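Local atomic coordinates of SnoaL-like domain-containing protein (Burkholderia xenovorans LB400, PDB entry 3EN8), a protein that is of unknown function but adopts the NTF2-like fold of the SnoaL-like family and binds a calcium ion. Residues 12-17 with 24-29; 16-21 with 63-68; 28-33 with 53-58; 43-46 with 50-53. All blocks are in the same frame, centred on the assembly; numbering follows the deposited sequence.

Contact 1: 12-17 with 24-29; sequences NAHWQA and DAEHDI
Ala17 of helix 3-20 presses its methyl group against the short helix 23-26. Ala25 CB lies 3.5 Å from Ala17 CB, and the backbone N of Glu26 comes within 3.4 Å of the same Ala17 carbon. Because both alanines stop at CB, the two backbones can draw together, bringing the CA atoms of Ala17 and Glu26 to 4.8 Å.

One turn earlier on the helix, His14 supplies the rest of the packing. With CG anti to the backbone N (chi1 176°), its imidazole swings out from the helix and enters between Glu26 and Ile29. Glu26 CG is 3.8 Å from His14 CE1, so the methylene part of the glutamate serves as an apolar neighbour, while the extended chain carries the carboxylate past the ring at 57° to its plane. Ile29 contributes its CG2 branch, 3.6 Å from His14 ND1.

The polar part centres on one water, which lies in the plane of the imidazole and is hydrogen-bonded to His14 ND1 at 2.9 Å. It donates to Ala25 O at 2.7 Å and accepts a weak bond from Ile29 N. A histidine suits this place, since a single flat group can pack between aliphatic chains and still offer a nitrogen at its edge to the water.

The pair lies over the sheet: His14 reaches Met96 on strand 88-99, and Ile29 touches Phe98 of that strand, leans back on Ala10 and Leu11 of helix 3-20, and has its backbone bonded to Val103 of strand 102-111.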
loop_
_atom_site.group_PDB
_atom_site.type_symbol
_atom_site.label_atom_id
_atom_site.label_comp_id
_atom_site.label_asym_id
_atom_site.label_seq_id
_atom_site.Cartn_x
_atom_site.Cartn_y
_atom_site.Cartn_z
ATOM N N ASN A 12 4.302 5.915 -15.476
ATOM C CA ASN A 12 3.913 4.982 -16.551
ATOM C C ASN A 12 5.172 4.389 -17.197
ATOM O O ASN A 12 5.257 3.193 -17.511
ATOM C CB ASN A 12 3.050 5.684 -17.610
ATOM C CG ASN A 12 1.649 5.987 -17.121
ATOM O OD1 ASN A 12 1.213 5.424 -16.125
ATOM N ND2 ASN A 12 0.961 6.926 -17.790
ATOM N N ALA A 13 6.161 5.247 -17.386
ATOM C CA ALA A 13 7.415 4.844 -18.075
ATOM C C ALA A 13 8.255 3.945 -17.171
ATOM O O ALA A 13 8.880 2.942 -17.608
ATOM C CB ALA A 13 8.209 6.086 -18.533
ATOM N N HIS A 14 8.218 4.298 -15.899
ATOM C CA HIS A 14 8.877 3.522 -14.832
ATOM C C HIS A 14 8.392 2.107 -14.847
ATOM O O HIS A 14 9.168 1.150 -14.757
ATOM C CB HIS A 14 8.594 4.129 -13.448
ATOM C CG HIS A 14 9.151 3.322 -12.300
ATOM N ND1 HIS A 14 10.505 3.251 -12.022
ATOM C CD2 HIS A 14 8.542 2.540 -11.381
ATOM C CE1 HIS A 14 10.689 2.491 -10.954
ATOM N NE2 HIS A 14 9.511 2.031 -10.561
ATOM N N TRP A 15 7.069 1.955 -14.926
ATOM C CA TRP A 15 6.489 0.623 -14.791
ATOM C C TRP A 15 6.664 -0.161 -16.081
ATOM O O TRP A 15 6.838 -1.378 -16.069
ATOM C CB TRP A 15 5.006 0.664 -14.396
ATOM C CG TRP A 15 4.841 1.259 -13.020
ATOM C CD1 TRP A 15 4.095 2.324 -12.709
ATOM C CD2 TRP A 15 5.504 0.845 -11.804
ATOM N NE1 TRP A 15 4.225 2.624 -11.351
ATOM C CE2 TRP A 15 5.078 1.719 -10.781
ATOM C CE3 TRP A 15 6.415 -0.185 -11.480
ATOM C CZ2 TRP A 15 5.542 1.618 -9.472
ATOM C CZ3 TRP A 15 6.839 -0.297 -10.192
ATOM C CH2 TRP A 15 6.423 0.619 -9.205
ATOM N N GLN A 16 6.630 0.553 -17.195
ATOM C CA GLN A 16 6.913 -0.080 -18.484
ATOM C C GLN A 16 8.314 -0.637 -18.492
ATOM O O GLN A 16 8.593 -1.724 -19.042
ATOM C CB GLN A 16 6.757 0.916 -19.644
ATOM C CG GLN A 16 5.309 1.256 -19.962
ATOM C CD GLN A 16 4.551 0.098 -20.615
ATOM O OE1 GLN A 16 5.135 -0.927 -20.979
ATOM N NE2 GLN A 16 3.244 0.278 -20.796
ATOM N N ALA A 17 9.205 0.134 -17.909
ATOM C CA ALA A 17 10.625 -0.255 -17.837
ATOM C C ALA A 17 10.787 -1.487 -16.981
ATOM O O ALA A 17 11.570 -2.424 -17.305
ATOM C CB ALA A 17 11.485 0.869 -17.324
ATOM N N ASP A 24 17.904 0.263 -16.443
ATOM C CA ASP A 24 18.378 1.652 -16.512
ATOM C C ASP A 24 17.159 2.562 -16.493
ATOM O O ASP A 24 17.059 3.491 -15.698
ATOM C CB ASP A 24 19.204 1.931 -17.777
ATOM C CG ASP A 24 20.650 1.511 -17.647
ATOM O OD1 ASP A 24 21.092 1.219 -16.514
ATOM O OD2 ASP A 24 21.347 1.465 -18.699
ATOM N N ALA A 25 16.227 2.261 -17.379
ATOM C CA ALA A 25 15.031 3.095 -17.538
ATOM C C ALA A 25 14.219 3.050 -16.253
ATOM O O ALA A 25 13.628 4.042 -15.825
ATOM C CB ALA A 25 14.181 2.641 -18.744
ATOM N N GLU A 26 14.249 1.884 -15.633
ATOM C CA GLU A 26 13.484 1.630 -14.418
ATOM C C GLU A 26 13.974 2.490 -13.269
ATOM O O GLU A 26 13.247 2.710 -12.310
ATOM C CB GLU A 26 13.537 0.158 -14.027
ATOM C CG GLU A 26 12.641 -0.202 -12.876
ATOM C CD GLU A 26 12.739 -1.655 -12.473
ATOM O OE1 GLU A 26 13.557 -2.374 -13.049
ATOM O OE2 GLU A 26 11.958 -2.066 -11.597
ATOM N N HIS A 27 15.211 2.978 -13.364
ATOM C CA HIS A 27 15.776 3.701 -12.226
ATOM C C HIS A 27 16.017 5.155 -12.500
ATOM O O HIS A 27 16.539 5.881 -11.675
ATOM C CB HIS A 27 16.965 2.951 -11.637
ATOM C CG HIS A 27 16.550 1.661 -11.020
ATOM N ND1 HIS A 27 16.379 0.515 -11.765
ATOM C CD2 HIS A 27 16.169 1.350 -9.760
ATOM C CE1 HIS A 27 15.955 -0.459 -10.975
ATOM N NE2 HIS A 27 15.810 0.022 -9.759
ATOM N N ASP A 28 15.516 5.589 -13.643
ATOM C CA ASP A 28 15.669 6.982 -14.066
ATOM C C ASP A 28 14.911 7.916 -13.149
ATOM O O ASP A 28 15.270 9.074 -12.945
ATOM C CB ASP A 28 15.132 7.177 -15.480
ATOM C CG ASP A 28 15.249 8.607 -15.938
ATOM O OD1 ASP A 28 16.403 9.057 -16.055
ATOM O OD2 ASP A 28 14.209 9.273 -16.159
ATOM N N ILE A 29 13.841 7.374 -12.601
ATOM C CA ILE A 29 12.853 8.166 -11.829
ATOM C C ILE A 29 13.351 8.566 -10.438
ATOM O O ILE A 29 12.769 9.421 -9.781
ATOM C CB ILE A 29 11.470 7.438 -11.714
ATOM C CG1 ILE A 29 10.351 8.464 -11.500
ATOM C CG2 ILE A 29 11.491 6.365 -10.563
ATOM C CD1 ILE A 29 8.894 7.854 -11.569
HETATM O O HOH W 1 12.002 4.992 -13.854
#

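Contact 2: 16-21 with 63-68; sequences QASAAG and AGFEVR
Phe65 turns its ring toward the last turn of helix 3-20 and meets two consecutive residues there, Ser18 and Ala19. The Ala19 methyl packs at the root of the aromatic side chain, with Ala19 CB 3.7 Å from Phe65 CB and equally close to CD1. The backbone N of Ala19 sits over one face of the ring, 4.3 Å above its plane and displaced toward the rim. Farther along the ring, on the same side of its plane, Ser18 OG comes obliquely to within 3.7 Å of Phe65 CE2, a van der Waals contact. Alanine and serine are small enough to let the helix come down onto the strand, and the flat phenyl group lies alongside both.

With CG anti to the backbone N (chi1 -174°), the phenyl ring reaches from the strand toward Trp15 and Tyr81. Phe65 CZ packs 3.6 Å from Trp15 CE3, and the ring of Tyr81 meets that of Phe65 with planes about 30° apart. Ser18, modelled in two conformers, uses OG in one of them to hydrogen-bond Glu26 OE2.

Farther out, both elements have irregular ends. Gly21, with positive phi, is the C-prime residue of a Schellman motif that ends the helix, Asp22 N reaching back to Ala17 O. Ala63 and Gly64 together face Ser84, forming a classic beta bulge where strand 64-73 begins. An N-terminal helix packed across a strongly curved sheet is characteristic of the NTF2-like fold, and here Ser18, Ala19 and Phe65 make part of that packing.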
loop_
_atom_site.group_PDB
_atom_site.type_symbol
_atom_site.label_atom_id
_atom_site.label_comp_id
_atom_site.label_asym_id
_atom_site.label_seq_id
_atom_site.Cartn_x
_atom_site.Cartn_y
_atom_site.Cartn_z
ATOM N N GLN A 16 6.630 0.553 -17.195
ATOM C CA GLN A 16 6.913 -0.080 -18.484
ATOM C C GLN A 16 8.314 -0.637 -18.492
ATOM O O GLN A 16 8.593 -1.724 -19.042
ATOM C CB GLN A 16 6.757 0.916 -19.644
ATOM C CG GLN A 16 5.309 1.256 -19.962
ATOM C CD GLN A 16 4.551 0.098 -20.615
ATOM O OE1 GLN A 16 5.135 -0.927 -20.979
ATOM N NE2 GLN A 16 3.244 0.278 -20.796
ATOM N N ALA A 17 9.205 0.134 -17.909
ATOM C CA ALA A 17 10.625 -0.255 -17.837
ATOM C C ALA A 17 10.787 -1.487 -16.981
ATOM O O ALA A 17 11.570 -2.424 -17.305
ATOM C CB ALA A 17 11.485 0.869 -17.324
ATOM N N SER A 18 10.015 -1.515 -15.906
ATOM C CA SER A 18 10.062 -2.638 -14.971
ATOM C C SER A 18 9.562 -3.930 -15.635
ATOM O O SER A 18 10.140 -5.009 -15.462
ATOM C CB SER A 18 9.264 -2.288 -13.708
ATOM O OG SER A 18 9.299 -3.327 -12.760
ATOM N N ALA A 19 8.487 -3.813 -16.401
ATOM C CA ALA A 19 7.922 -4.972 -17.119
ATOM C C ALA A 19 8.910 -5.482 -18.175
ATOM O O ALA A 19 9.026 -6.681 -18.403
ATOM C CB ALA A 19 6.590 -4.626 -17.752
ATOM N N ALA A 20 9.641 -4.543 -18.765
ATOM C CA ALA A 20 10.520 -4.789 -19.923
ATOM C C ALA A 20 11.886 -5.265 -19.471
ATOM O O ALA A 20 12.667 -5.847 -20.246
ATOM C CB ALA A 20 10.654 -3.539 -20.761
ATOM N N GLY A 21 12.158 -5.049 -18.190
ATOM C CA GLY A 21 13.446 -5.441 -17.601
ATOM C C GLY A 21 14.553 -4.497 -18.017
ATOM O O GLY A 21 15.732 -4.848 -18.048
ATOM N N ALA A 63 8.497 -12.329 -14.893
ATOM C CA ALA A 63 7.935 -13.120 -16.010
ATOM C C ALA A 63 6.584 -12.553 -16.441
ATOM O O ALA A 63 6.107 -12.779 -17.556
ATOM C CB ALA A 63 7.812 -14.639 -15.632
ATOM N N GLY A 64 5.973 -11.827 -15.507
ATOM C CA GLY A 64 4.639 -11.256 -15.671
ATOM C C GLY A 64 4.514 -9.987 -14.842
ATOM O O GLY A 64 4.971 -9.944 -13.718
ATOM N N PHE A 65 3.884 -8.982 -15.435
ATOM C CA PHE A 65 3.741 -7.612 -14.846
ATOM C C PHE A 65 2.496 -6.939 -15.376
ATOM O O PHE A 65 2.229 -6.954 -16.593
ATOM C CB PHE A 65 4.956 -6.738 -15.172
ATOM C CG PHE A 65 4.933 -5.384 -14.490
ATOM C CD1 PHE A 65 4.140 -4.376 -14.971
ATOM C CD2 PHE A 65 5.705 -5.153 -13.374
ATOM C CE1 PHE A 65 4.104 -3.127 -14.334
ATOM C CE2 PHE A 65 5.673 -3.904 -12.734
ATOM C CZ PHE A 65 4.869 -2.912 -13.217
ATOM N N GLU A 66 1.723 -6.362 -14.453
ATOM C CA GLU A 66 0.524 -5.609 -14.835
ATOM C C GLU A 66 0.185 -4.564 -13.788
ATOM O O GLU A 66 0.142 -4.843 -12.589
ATOM C CB GLU A 66 -0.637 -6.585 -15.017
ATOM C CG GLU A 66 -1.996 -6.026 -15.261
ATOM C CD GLU A 66 -3.008 -7.169 -15.381
ATOM O OE1 GLU A 66 -3.176 -7.942 -14.404
ATOM O OE2 GLU A 66 -3.598 -7.311 -16.461
ATOM N N VAL A 67 -0.022 -3.343 -14.249
ATOM C CA VAL A 67 -0.453 -2.278 -13.324
ATOM C C VAL A 67 -1.947 -2.407 -13.090
ATOM O O VAL A 67 -2.742 -2.594 -14.038
ATOM C CB VAL A 67 -0.122 -0.869 -13.832
ATOM C CG1 VAL A 67 -0.732 0.204 -12.869
ATOM C CG2 VAL A 67 1.412 -0.683 -13.934
ATOM N N ARG A 68 -2.329 -2.319 -11.818
ATOM C CA ARG A 68 -3.748 -2.344 -11.417
ATOM C C ARG A 68 -4.339 -0.931 -11.359
ATOM O O ARG A 68 -5.387 -0.579 -11.930
ATOM C CB ARG A 68 -3.905 -2.988 -10.032
ATOM C CG ARG A 68 -5.358 -3.092 -9.595
ATOM C CD ARG A 68 -5.536 -3.648 -8.182
ATOM N NE ARG A 68 -6.951 -3.716 -7.771
ATOM C CZ ARG A 68 -7.732 -4.782 -7.956
ATOM N NH1 ARG A 68 -7.280 -5.858 -8.580
ATOM N NH2 ARG A 68 -8.997 -4.760 -7.548
#

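Contact 3: 28-33 with 53-58; sequences DIYDDD and ALRSHH. With CA (calcium ion), chain B.
Tyr30 brings its hydroxyl to the edge of the Arg55 guanidinium, the two side chains arriving from opposite directions. Arg55 NH1 donates to Tyr30 OH at 2.9 Å; the bond is nearly straight (171°), and the oxygen lies in the guanidinium plane. Extended from CG to NE, the arginine spans the distance from helix 48-57. Glu106 fixes both partners from outside, as its OE1 is hydrogen-bonded to Tyr30 OH and salt-bridged to Arg55 NH2, which also bonds Gln108 OE1. Behind the phenol, Ile29 CG2 sits over the centre of one ring face.

Beyond Tyr30 the chain turns into an acidic corner. Asp31 OD2 accepts from Asp33 N at 2.8 Å, an Asx turn at the corner where the next two carboxylates meet the metal. They bind calcium through Asp32 OD2 at 2.2 Å and Asp33 OD2 at 2.4 Å. A water at 2.3 Å from the calcium is also a ligand and donates to Asp33 OD1. Hard carboxylate oxygens suit this ion.

Ile29, just before strand 30-31, touches helix 3-20; Tyr30 packs on Leu51 of helix 48-57; and Asp31 is backbone-bonded to Val103 of strand 102-111.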
loop_
_atom_site.group_PDB
_atom_site.type_symbol
_atom_site.label_atom_id
_atom_site.label_comp_id
_atom_site.label_asym_id
_atom_site.label_seq_id
_atom_site.Cartn_x
_atom_site.Cartn_y
_atom_site.Cartn_z
ATOM N N ASP A 28 15.516 5.589 -13.643
ATOM C CA ASP A 28 15.669 6.982 -14.066
ATOM C C ASP A 28 14.911 7.916 -13.149
ATOM O O ASP A 28 15.270 9.074 -12.945
ATOM C CB ASP A 28 15.132 7.177 -15.480
ATOM C CG ASP A 28 15.249 8.607 -15.938
ATOM O OD1 ASP A 28 16.403 9.057 -16.055
ATOM O OD2 ASP A 28 14.209 9.273 -16.159
ATOM N N ILE A 29 13.841 7.374 -12.601
ATOM C CA ILE A 29 12.853 8.166 -11.829
ATOM C C ILE A 29 13.351 8.566 -10.438
ATOM O O ILE A 29 12.769 9.421 -9.781
ATOM C CB ILE A 29 11.470 7.438 -11.714
ATOM C CG1 ILE A 29 10.351 8.464 -11.500
ATOM C CG2 ILE A 29 11.491 6.365 -10.563
ATOM C CD1 ILE A 29 8.894 7.854 -11.569
ATOM N N TYR A 30 14.442 7.954 -9.986
ATOM C CA TYR A 30 14.899 8.150 -8.581
ATOM C C TYR A 30 15.896 9.262 -8.421
ATOM O O TYR A 30 16.778 9.468 -9.237
ATOM C CB TYR A 30 15.532 6.883 -7.952
ATOM C CG TYR A 30 14.595 5.722 -7.930
ATOM C CD1 TYR A 30 13.682 5.560 -6.890
ATOM C CD2 TYR A 30 14.611 4.765 -8.970
ATOM C CE1 TYR A 30 12.777 4.504 -6.882
ATOM C CE2 TYR A 30 13.734 3.691 -8.957
ATOM C CZ TYR A 30 12.825 3.552 -7.916
ATOM O OH TYR A 30 11.915 2.523 -7.891
ATOM N N ASP A 31 15.763 9.973 -7.319
ATOM C CA ASP A 31 16.901 10.758 -6.846
ATOM C C ASP A 31 18.085 9.833 -6.613
ATOM O O ASP A 31 17.916 8.682 -6.264
ATOM C CB ASP A 31 16.570 11.448 -5.533
ATOM C CG ASP A 31 17.655 12.387 -5.088
ATOM O OD1 ASP A 31 17.685 13.520 -5.596
ATOM O OD2 ASP A 31 18.463 12.014 -4.216
ATOM N N ASP A 32 19.284 10.386 -6.721
ATOM C CA ASP A 32 20.498 9.593 -6.491
ATOM C C ASP A 32 20.532 8.945 -5.116
ATOM O O ASP A 32 21.008 7.816 -4.950
ATOM C CB ASP A 32 21.764 10.414 -6.740
ATOM C CG ASP A 32 22.025 11.458 -5.658
ATOM O OD1 ASP A 32 21.037 12.032 -5.136
ATOM O OD2 ASP A 32 23.231 11.714 -5.327
ATOM N N ASP A 33 20.006 9.667 -4.139
ATOM C CA ASP A 33 20.023 9.224 -2.752
ATOM C C ASP A 33 18.686 8.623 -2.303
ATOM O O ASP A 33 18.401 8.517 -1.113
ATOM C CB ASP A 33 20.413 10.369 -1.826
ATOM C CG ASP A 33 21.729 10.972 -2.197
ATOM O OD1 ASP A 33 22.717 10.248 -2.217
ATOM O OD2 ASP A 33 21.737 12.152 -2.526
ATOM N N ALA A 53 21.153 -2.233 -8.793
ATOM C CA ALA A 53 22.052 -3.388 -8.849
ATOM C C ALA A 53 21.387 -4.553 -8.150
ATOM O O ALA A 53 21.419 -5.701 -8.616
ATOM C CB ALA A 53 23.417 -3.075 -8.207
ATOM N N LEU A 54 20.728 -4.243 -7.044
ATOM C CA LEU A 54 20.094 -5.289 -6.238
ATOM C C LEU A 54 18.931 -5.876 -7.024
ATOM O O LEU A 54 18.790 -7.095 -7.125
ATOM C CB LEU A 54 19.652 -4.776 -4.862
ATOM C CG LEU A 54 20.786 -4.533 -3.861
ATOM C CD1 LEU A 54 20.255 -3.829 -2.592
ATOM C CD2 LEU A 54 21.542 -5.845 -3.514
ATOM N N ARG A 55 18.132 -5.006 -7.638
ATOM C CA ARG A 55 16.948 -5.481 -8.382
ATOM C C ARG A 55 17.360 -6.289 -9.614
ATOM O O ARG A 55 16.708 -7.269 -9.994
ATOM C CB ARG A 55 16.033 -4.328 -8.797
ATOM C CG ARG A 55 15.166 -3.806 -7.632
ATOM C CD ARG A 55 14.483 -2.501 -8.003
ATOM N NE ARG A 55 13.536 -2.047 -6.999
ATOM C CZ ARG A 55 12.967 -0.850 -7.046
ATOM N NH1 ARG A 55 13.276 -0.035 -8.023
ATOM N NH2 ARG A 55 12.069 -0.497 -6.142
ATOM N N SER A 56 18.470 -5.874 -10.200
ATOM C CA SER A 56 18.924 -6.425 -11.491
ATOM C C SER A 56 19.469 -7.814 -11.269
ATOM O O SER A 56 19.504 -8.665 -12.172
ATOM C CB SER A 56 20.016 -5.558 -12.119
ATOM O OG SER A 56 19.435 -4.457 -12.772
ATOM N N HIS A 57 19.899 -8.009 -10.041
ATOM C CA HIS A 57 20.598 -9.218 -9.625
ATOM C C HIS A 57 19.580 -10.284 -9.318
ATOM O O HIS A 57 19.641 -11.429 -9.785
ATOM C CB HIS A 57 21.413 -8.953 -8.352
ATOM C CG HIS A 57 22.197 -10.141 -7.889
ATOM N ND1 HIS A 57 21.808 -10.920 -6.820
ATOM C CD2 HIS A 57 23.322 -10.708 -8.381
ATOM C CE1 HIS A 57 22.678 -11.903 -6.657
ATOM N NE2 HIS A 57 23.603 -11.799 -7.593
ATOM N N HIS A 58 18.662 -9.878 -8.466
ATOM C CA HIS A 58 17.543 -10.728 -8.064
ATOM C C HIS A 58 16.399 -9.935 -7.442
ATOM O O HIS A 58 16.629 -9.133 -6.536
ATOM C CB HIS A 58 18.027 -11.798 -7.089
ATOM C CG HIS A 58 16.943 -12.716 -6.632
ATOM N ND1 HIS A 58 16.737 -13.960 -7.192
ATOM C CD2 HIS A 58 15.975 -12.556 -5.699
ATOM C CE1 HIS A 58 15.701 -14.534 -6.609
ATOM N NE2 HIS A 58 15.222 -13.706 -5.696
HETATM CA CA CA B . 23.872 12.692 -3.504
HETATM O O HOH W 2 25.210 11.031 -2.536
#

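Contact 4: 43-46 with 50-53; sequences ERIL and NLQA
Ile45, on strand 43-46, the outermost within this chain of the NTF2-like sheet, points its side chain at helix 48-57, which follows the strand after one intervening residue. From CB the chain forks. The CG2 branch, anti to the backbone N, goes straight to the helix backbone and stops 3.7 Å from Leu51 CA, also brushing Asn50 CB at 4.1 Å. The other branch runs through CG1 to CD1, which meets Leu51 CD1 at 3.8 Å. The two side chains cross at about a right angle, so that Leu51 CD1 packs against both methyls of the isoleucine. A beta-branched residue fits here: one arm packs beside the helix backbone while the other reaches the leucine farther in. Leu51 itself also touches Cys36 on strand 34-38 and His27, which places this packing in the protein interior.

Toward the turn the contact becomes polar and water-mediated. Leu46 directs its own side chain away from the helix and takes part mainly through its backbone. Asn50 turns its amide toward this backbone, and its own N-H, in the first turn of the helix, is left for a water.

One edge of the strand pairs with strand 34-38, Ile45 being backbone-bonded to Cys36. The other pairs antiparallel with a strand of the second subunit, so the sheet continues through the dimer, and Ile45 packs on Val124 of that subunit.

Two waters bridge strand and helix. One accepts from Leu46 N at 2.8 Å and, weakly, from Asn50 ND2; the second donates to Leu46 O at 3.1 Å and accepts from Asn50 N at 2.9 Å.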
loop_
_atom_site.group_PDB
_atom_site.type_symbol
_atom_site.label_atom_id
_atom_site.label_comp_id
_atom_site.label_asym_id
_atom_site.label_seq_id
_atom_site.Cartn_x
_atom_site.Cartn_y
_atom_site.Cartn_z
ATOM N N GLU A 43 13.999 -4.052 5.911
ATOM C CA GLU A 43 15.156 -3.699 5.072
ATOM C C GLU A 43 14.982 -2.319 4.464
ATOM O O GLU A 43 13.880 -1.934 4.041
ATOM C CB GLU A 43 15.377 -4.695 3.945
ATOM C CG GLU A 43 15.717 -6.058 4.406
ATOM C CD GLU A 43 15.780 -7.015 3.268
ATOM O OE1 GLU A 43 14.705 -7.466 2.837
ATOM O OE2 GLU A 43 16.901 -7.345 2.815
ATOM N N ARG A 44 16.089 -1.596 4.454
ATOM C CA ARG A 44 16.189 -0.345 3.734
ATOM C C ARG A 44 17.374 -0.331 2.756
ATOM O O ARG A 44 18.501 -0.661 3.107
ATOM C CB ARG A 44 16.249 0.807 4.721
ATOM C CG ARG A 44 16.663 2.105 4.090
ATOM C CD ARG A 44 16.461 3.275 5.057
ATOM N NE ARG A 44 15.049 3.536 5.266
ATOM C CZ ARG A 44 14.553 4.483 6.045
ATOM N NH1 ARG A 44 15.353 5.282 6.724
ATOM N NH2 ARG A 44 13.246 4.618 6.149
ATOM N N ILE A 45 17.104 0.078 1.522
ATOM C CA ILE A 45 18.145 0.194 0.499
ATOM C C ILE A 45 18.423 1.656 0.289
ATOM O O ILE A 45 17.500 2.431 0.121
ATOM C CB ILE A 45 17.703 -0.470 -0.835
ATOM C CG1 ILE A 45 17.481 -1.968 -0.628
ATOM C CG2 ILE A 45 18.726 -0.221 -1.964
ATOM C CD1 ILE A 45 16.722 -2.663 -1.739
ATOM N N LEU A 46 19.707 2.030 0.327
ATOM C CA LEU A 46 20.103 3.430 0.189
ATOM C C LEU A 46 20.821 3.671 -1.135
ATOM O O LEU A 46 21.868 3.098 -1.401
ATOM C CB LEU A 46 20.999 3.836 1.379
ATOM C CG LEU A 46 20.361 3.668 2.780
ATOM C CD1 LEU A 46 21.346 3.129 3.807
ATOM C CD2 LEU A 46 19.712 4.945 3.284
ATOM N N ASN A 50 22.511 1.342 -5.820
ATOM C CA ASN A 50 22.395 0.101 -5.021
ATOM C C ASN A 50 21.070 -0.559 -5.333
ATOM O O ASN A 50 20.993 -1.771 -5.495
ATOM C CB ASN A 50 22.536 0.336 -3.500
ATOM C CG ASN A 50 23.987 0.337 -3.041
ATOM O OD1 ASN A 50 24.905 0.094 -3.831
ATOM N ND2 ASN A 50 24.197 0.609 -1.762
ATOM N N LEU A 51 20.033 0.275 -5.453
ATOM C CA LEU A 51 18.673 -0.219 -5.705
ATOM C C LEU A 51 18.617 -0.949 -7.050
ATOM O O LEU A 51 18.096 -2.052 -7.167
ATOM C CB LEU A 51 17.655 0.937 -5.685
ATOM C CG LEU A 51 16.189 0.523 -5.760
ATOM C CD1 LEU A 51 15.799 -0.413 -4.608
ATOM C CD2 LEU A 51 15.322 1.796 -5.810
ATOM N N GLN A 52 19.240 -0.343 -8.043
ATOM C CA GLN A 52 19.231 -0.902 -9.397
ATOM C C GLN A 52 20.008 -2.215 -9.462
ATOM O O GLN A 52 19.588 -3.178 -10.120
ATOM C CB GLN A 52 19.803 0.078 -10.404
ATOM C CG GLN A 52 19.958 -0.525 -11.782
ATOM C CD GLN A 52 20.210 0.500 -12.875
ATOM O OE1 GLN A 52 20.066 1.722 -12.688
ATOM N NE2 GLN A 52 20.592 -0.001 -14.029
ATOM N N ALA A 53 21.153 -2.233 -8.793
ATOM C CA ALA A 53 22.052 -3.388 -8.849
ATOM C C ALA A 53 21.387 -4.553 -8.150
ATOM O O ALA A 53 21.419 -5.701 -8.616
ATOM C CB ALA A 53 23.417 -3.075 -8.207
HETATM O O HOH W 3 21.946 0.339 0.741
HETATM O O HOH W 4 23.525 3.342 -3.996
#

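From the N terminus, helix 3-20 opens two loops at once. Contact 1 closes the shorter, folding helix 23-26 back over six intervening residues; contact 2, which shares Gln16 and Ala17, closes the longer by bringing strand 64-73 to the end of the same helix. Contacts 3 and 4 are nested inside that long loop. Contact 3 begins on Asp28 and Ile29, where contact 1 ends, and joins strand 30-31 to helix 48-57; contact 4, nested inside contact 3's loop, ends at Ala53, where that contact's second segment begins. Their centres are about 6 Å apart, with Tyr30 packed on Leu51. Together the contacts tie helices 3-20 and 48-57 to the two strands outermost within this chain, 64-73 and 43-46.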